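Local coordinates for Endoglucanase(Endo-1,4-beta-glucanase)protein (Pseudomonas stutzeri, PDB 6R2J), which probably hydrolyses beta-1,4-glucosidic bonds of cellulose as a family 5 endoglucanase, and binds cellobiose, at residues A[61-72]-A[118-129]. Sequence-based numbering, arbitrary orientation.
Sequences WERVQHSLDSGL and AYASVWRKLAER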
loop_
_atom_site.group_PDB
_atom_site.type_symbol
_atom_site.label_atom_id
_atom_site.label_comp_id
_atom_site.label_asym_id
_atom_site.label_seq_id
_atom_site.Cartn_x
_atom_site.Cartn_y
_atom_site.Cartn_z
ATOM N N TRP A 61 -10.866 4.460 7.737
ATOM C CA TRP A 61 -11.608 5.711 7.867
ATOM C C TRP A 61 -12.467 5.721 9.140
ATOM O O TRP A 61 -12.513 6.727 9.864
ATOM C CB TRP A 61 -12.401 5.912 6.565
ATOM C CG TRP A 61 -13.222 7.126 6.449
ATOM C CD1 TRP A 61 -13.369 8.149 7.364
ATOM C CD2 TRP A 61 -14.064 7.448 5.339
ATOM N NE1 TRP A 61 -14.270 9.068 6.886
ATOM C CE2 TRP A 61 -14.701 8.674 5.642
ATOM C CE3 TRP A 61 -14.347 6.813 4.115
ATOM C CZ2 TRP A 61 -15.587 9.279 4.768
ATOM C CZ3 TRP A 61 -15.247 7.406 3.264
ATOM C CH2 TRP A 61 -15.869 8.627 3.600
ATOM N N GLU A 62 -13.076 4.574 9.473
ATOM C CA GLU A 62 -13.989 4.492 10.607
ATOM C C GLU A 62 -13.308 4.811 11.934
ATOM O O GLU A 62 -13.985 5.188 12.892
ATOM C CB GLU A 62 -14.608 3.093 10.642
ATOM C CG GLU A 62 -15.589 2.816 9.497
ATOM C CD GLU A 62 -14.929 2.230 8.234
ATOM O OE1 GLU A 62 -13.687 2.205 8.155
ATOM O OE2 GLU A 62 -15.661 1.806 7.307
ATOM N N ARG A 63 -11.997 4.671 12.024
ATOM C CA ARG A 63 -11.299 4.987 13.257
ATOM C C ARG A 63 -10.789 6.421 13.291
ATOM O O ARG A 63 -10.525 6.920 14.391
ATOM C CB ARG A 63 -10.189 3.944 13.515
ATOM C CG ARG A 63 -10.742 2.576 13.899
ATOM C CD ARG A 63 -9.703 1.457 13.955
ATOM N NE ARG A 63 -10.362 0.203 14.361
ATOM C CZ ARG A 63 -10.069 -1.025 13.921
ATOM N NH1 ARG A 63 -9.094 -1.223 13.064
ATOM N NH2 ARG A 63 -10.753 -2.076 14.375
ATOM N N VAL A 64 -10.594 7.063 12.124
ATOM C CA VAL A 64 -10.240 8.493 12.091
ATOM C C VAL A 64 -11.487 9.366 12.141
ATOM O O VAL A 64 -11.412 10.519 12.583
ATOM C CB VAL A 64 -9.334 8.954 10.923
ATOM C CG1 VAL A 64 -7.960 8.282 11.012
ATOM C CG2 VAL A 64 -10.038 8.740 9.581
ATOM N N GLN A 65 -12.624 8.853 11.655
ATOM C CA GLN A 65 -13.900 9.566 11.676
ATOM C C GLN A 65 -14.991 8.551 12.017
ATOM O O GLN A 65 -15.442 7.786 11.160
ATOM C CB GLN A 65 -14.169 10.267 10.349
ATOM C CG GLN A 65 -15.318 11.273 10.438
ATOM C CD GLN A 65 -15.512 12.058 9.156
ATOM O OE1 GLN A 65 -15.295 11.535 8.071
ATOM N NE2 GLN A 65 -15.894 13.323 9.274
ATOM N N HIS A 66 -15.452 8.565 13.267
ATOM C CA HIS A 66 -16.431 7.564 13.678
ATOM C C HIS A 66 -17.762 7.702 12.939
ATOM O O HIS A 66 -18.498 6.720 12.790
ATOM C CB HIS A 66 -16.701 7.674 15.184
ATOM C CG HIS A 66 -15.567 7.210 16.047
ATOM N ND1 HIS A 66 -15.642 7.172 17.424
ATOM C CD2 HIS A 66 -14.320 6.795 15.728
ATOM C CE1 HIS A 66 -14.495 6.740 17.914
ATOM N NE2 HIS A 66 -13.669 6.520 16.907
ATOM N N SER A 67 -18.104 8.909 12.507
ATOM C CA SER A 67 -19.317 9.143 11.737
ATOM C C SER A 67 -19.087 10.341 10.829
ATOM O O SER A 67 -18.201 11.160 11.067
ATOM C CB SER A 67 -20.532 9.366 12.654
ATOM O OG SER A 67 -20.432 10.575 13.397
ATOM N N LEU A 68 -19.892 10.422 9.771
ATOM C CA LEU A 68 -19.768 11.516 8.810
ATOM C C LEU A 68 -20.122 12.879 9.421
ATOM O O LEU A 68 -19.682 13.920 8.916
ATOM C CB LEU A 68 -20.667 11.213 7.614
ATOM C CG LEU A 68 -20.296 10.054 6.699
ATOM C CD1 LEU A 68 -21.135 10.195 5.420
ATOM C CD2 LEU A 68 -18.832 10.075 6.380
ATOM N N ASP A 69 -20.950 12.907 10.468
ATOM C CA ASP A 69 -21.288 14.139 11.186
ATOM C C ASP A 69 -20.297 14.474 12.292
ATOM O O ASP A 69 -20.460 15.491 12.974
ATOM C CB ASP A 69 -22.689 14.030 11.792
ATOM C CG ASP A 69 -22.857 12.800 12.698
ATOM O OD1 ASP A 69 -21.836 12.262 13.178
ATOM O OD2 ASP A 69 -24.021 12.374 12.931
ATOM N N SER A 70 -19.290 13.638 12.487
ATOM C CA SER A 70 -18.254 13.853 13.476
ATOM C C SER A 70 -16.997 14.415 12.817
ATOM O O SER A 70 -16.736 14.199 11.634
ATOM C CB SER A 70 -17.904 12.515 14.155
ATOM O OG SER A 70 -16.780 11.838 13.565
ATOM N N GLY A 71 -16.213 15.134 13.613
ATOM C CA GLY A 71 -14.875 15.503 13.221
ATOM C C GLY A 71 -13.958 14.305 13.359
ATOM O O GLY A 71 -14.376 13.188 13.658
ATOM N N LEU A 72 -12.671 14.565 13.155
ATOM C CA LEU A 72 -11.666 13.518 13.231
ATOM C C LEU A 72 -11.379 13.166 14.687
ATOM O O LEU A 72 -11.469 14.005 15.597
ATOM C CB LEU A 72 -10.371 13.963 12.544
ATOM C CG LEU A 72 -10.458 14.312 11.060
ATOM C CD1 LEU A 72 -9.135 14.682 10.479
ATOM C CD2 LEU A 72 -11.042 13.152 10.267
ATOM N N ALA A 118 -18.280 13.429 1.298
ATOM C CA ALA A 118 -17.836 12.987 2.615
ATOM C C ALA A 118 -16.421 12.420 2.562
ATOM O O ALA A 118 -15.624 12.611 3.486
ATOM C CB ALA A 118 -18.831 11.960 3.142
ATOM N N TYR A 119 -16.120 11.692 1.496
ATOM C CA TYR A 119 -14.785 11.165 1.242
ATOM C C TYR A 119 -13.792 12.284 0.944
ATOM O O TYR A 119 -12.713 12.336 1.532
ATOM C CB TYR A 119 -14.942 10.196 0.080
ATOM C CG TYR A 119 -13.768 9.412 -0.317
ATOM C CD1 TYR A 119 -13.027 8.706 0.614
ATOM C CD2 TYR A 119 -13.406 9.337 -1.640
ATOM C CE1 TYR A 119 -11.926 7.971 0.235
ATOM C CE2 TYR A 119 -12.300 8.602 -2.034
ATOM C CZ TYR A 119 -11.555 7.914 -1.091
ATOM O OH TYR A 119 -10.447 7.174 -1.504
ATOM N N ALA A 120 -14.134 13.188 0.017
ATOM C CA ALA A 120 -13.282 14.344 -0.239
ATOM C C ALA A 120 -12.926 15.104 1.045
ATOM O O ALA A 120 -11.763 15.472 1.251
ATOM C CB ALA A 120 -13.972 15.259 -1.243
ATOM N N SER A 121 -13.916 15.360 1.914
ATOM C CA SER A 121 -13.663 16.162 3.115
ATOM C C SER A 121 -12.688 15.459 4.049
ATOM O O SER A 121 -11.751 16.078 4.565
ATOM C CB SER A 121 -14.968 16.463 3.857
ATOM O OG SER A 121 -14.692 16.924 5.165
ATOM N N VAL A 122 -12.897 14.154 4.278
ATOM C CA VAL A 122 -12.033 13.425 5.194
ATOM C C VAL A 122 -10.600 13.464 4.687
ATOM O O VAL A 122 -9.665 13.612 5.470
ATOM C CB VAL A 122 -12.565 12.011 5.543
ATOM C CG1 VAL A 122 -12.373 11.036 4.431
ATOM C CG2 VAL A 122 -11.902 11.569 6.847
ATOM N N TRP A 123 -10.407 13.393 3.357
ATOM C CA TRP A 123 -9.047 13.441 2.826
ATOM C C TRP A 123 -8.495 14.861 2.886
ATOM O O TRP A 123 -7.327 15.078 3.236
ATOM C CB TRP A 123 -8.991 12.834 1.419
ATOM C CG TRP A 123 -8.556 11.388 1.503
ATOM C CD1 TRP A 123 -9.252 10.263 1.097
ATOM C CD2 TRP A 123 -7.334 10.915 2.065
ATOM N NE1 TRP A 123 -8.526 9.125 1.392
ATOM C CE2 TRP A 123 -7.348 9.495 1.984
ATOM C CE3 TRP A 123 -6.232 11.544 2.651
ATOM C CZ2 TRP A 123 -6.291 8.708 2.447
ATOM C CZ3 TRP A 123 -5.172 10.740 3.110
ATOM C CH2 TRP A 123 -5.211 9.344 2.986
ATOM N N ARG A 124 -9.340 15.841 2.584
ATOM C CA ARG A 124 -8.933 17.216 2.797
ATOM C C ARG A 124 -8.528 17.428 4.248
ATOM O O ARG A 124 -7.477 18.009 4.531
ATOM C CB ARG A 124 -10.060 18.159 2.384
ATOM C CG ARG A 124 -9.549 19.589 2.205
ATOM C CD ARG A 124 -10.664 20.585 1.932
ATOM N NE ARG A 124 -11.456 20.269 0.745
ATOM C CZ ARG A 124 -12.657 19.707 0.778
ATOM N NH1 ARG A 124 -13.208 19.391 1.935
ATOM N NH2 ARG A 124 -13.307 19.461 -0.341
ATOM N N LYS A 125 -9.351 16.959 5.183
ATOM C CA LYS A 125 -9.036 17.133 6.596
ATOM C C LYS A 125 -7.781 16.369 6.978
ATOM O O LYS A 125 -6.950 16.897 7.719
ATOM C CB LYS A 125 -10.208 16.700 7.476
ATOM C CG LYS A 125 -11.247 17.770 7.734
ATOM C CD LYS A 125 -12.199 17.271 8.785
ATOM C CE LYS A 125 -13.248 18.295 9.151
ATOM N NZ LYS A 125 -14.441 18.132 8.281
ATOM N N LEU A 126 -7.631 15.120 6.512
ATOM C CA LEU A 126 -6.404 14.373 6.801
ATOM C C LEU A 126 -5.168 15.057 6.211
ATOM O O LEU A 126 -4.111 15.128 6.860
ATOM C CB LEU A 126 -6.513 12.942 6.276
ATOM C CG LEU A 126 -7.492 12.004 6.984
ATOM C CD1 LEU A 126 -7.634 10.711 6.229
ATOM C CD2 LEU A 126 -7.011 11.781 8.401
ATOM N N ALA A 127 -5.266 15.561 4.974
ATOM C CA ALA A 127 -4.111 16.218 4.365
ATOM C C ALA A 127 -3.724 17.484 5.127
ATOM O O ALA A 127 -2.542 17.831 5.186
ATOM C CB ALA A 127 -4.401 16.512 2.893
ATOM N N GLU A 128 -4.705 18.192 5.703
ATOM C CA GLU A 128 -4.418 19.328 6.576
ATOM C C GLU A 128 -3.644 18.896 7.815
ATOM O O GLU A 128 -2.782 19.631 8.298
ATOM C CB GLU A 128 -5.732 19.995 7.008
ATOM C CG GLU A 128 -6.492 20.811 5.928
ATOM C CD GLU A 128 -7.930 21.171 6.360
ATOM O OE1 GLU A 128 -8.196 21.207 7.577
ATOM O OE2 GLU A 128 -8.805 21.413 5.495
ATOM N N ARG A 129 -3.922 17.706 8.339
ATOM C CA ARG A 129 -3.213 17.269 9.540
ATOM C C ARG A 129 -1.758 16.870 9.253
ATOM O O ARG A 129 -0.880 17.065 10.110
ATOM C CB ARG A 129 -3.943 16.085 10.175
ATOM C CG ARG A 129 -5.404 16.280 10.572
ATOM C CD ARG A 129 -5.565 17.283 11.720
ATOM N NE ARG A 129 -6.989 17.481 11.981
ATOM C CZ ARG A 129 -7.609 17.105 13.098
ATOM N NH1 ARG A 129 -6.906 16.539 14.082
ATOM N NH2 ARG A 129 -8.913 17.292 13.251
HETATM O O HOH W 1 -16.270 13.064 6.015
HETATM O O HOH W 2 -16.024 15.381 7.410
#
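The loop that leaves the short helical turn 61-64 runs past one side of helix 116-130, its CA atoms coming nearest at L68 and A118 (6.7 Å) and at Q65 and V122 (7.8 Å). L72, W61 and V122 carry most of the contact. With CG anti to the backbone N (chi1 -179°), W61 lays its indole against the helix: V122 CG1 sits over one face, a CH-pi contact 3.8 Å from the centroid of the five-membered ring. W61 CZ3 meets Y119 CD1 at 3.7 Å, the two ring planes inclined at 39°. The hydroxyl of Y119 reaches on to the carbonyl of I141. In the ring plane, W61 NE1 donates to a lone pair of Q65 OE1 (2.9 Å, 172° at the hydrogen), and Q65 NE2 gives a 2.7 Å bond to S70 O, almost in line with that carbonyl. Both bonds hold the amide's orientation. Two waters link this amide to the helix: one donates to Q65 OE1 and to A118 O, the other accepts from Q65 NE2 and is hydrogen-bonded to S121 OG. At one end, both methyls of L68 rest on A118 CB (3.7 Å each). At the other, L72 CD2 packs on V122 CG2, and L72 CD1 lies by K125 CB and over one face of the R129 guanidinium. In this TIM-barrel enzyme the contact joins the turn and loop after barrel strand 54-59 to helix 116-130, which follows barrel strand 93-98 after a short two-stranded excursion. Direct contact is thus largely apolar, whereas polar linkage passes through Q65 and its two waters.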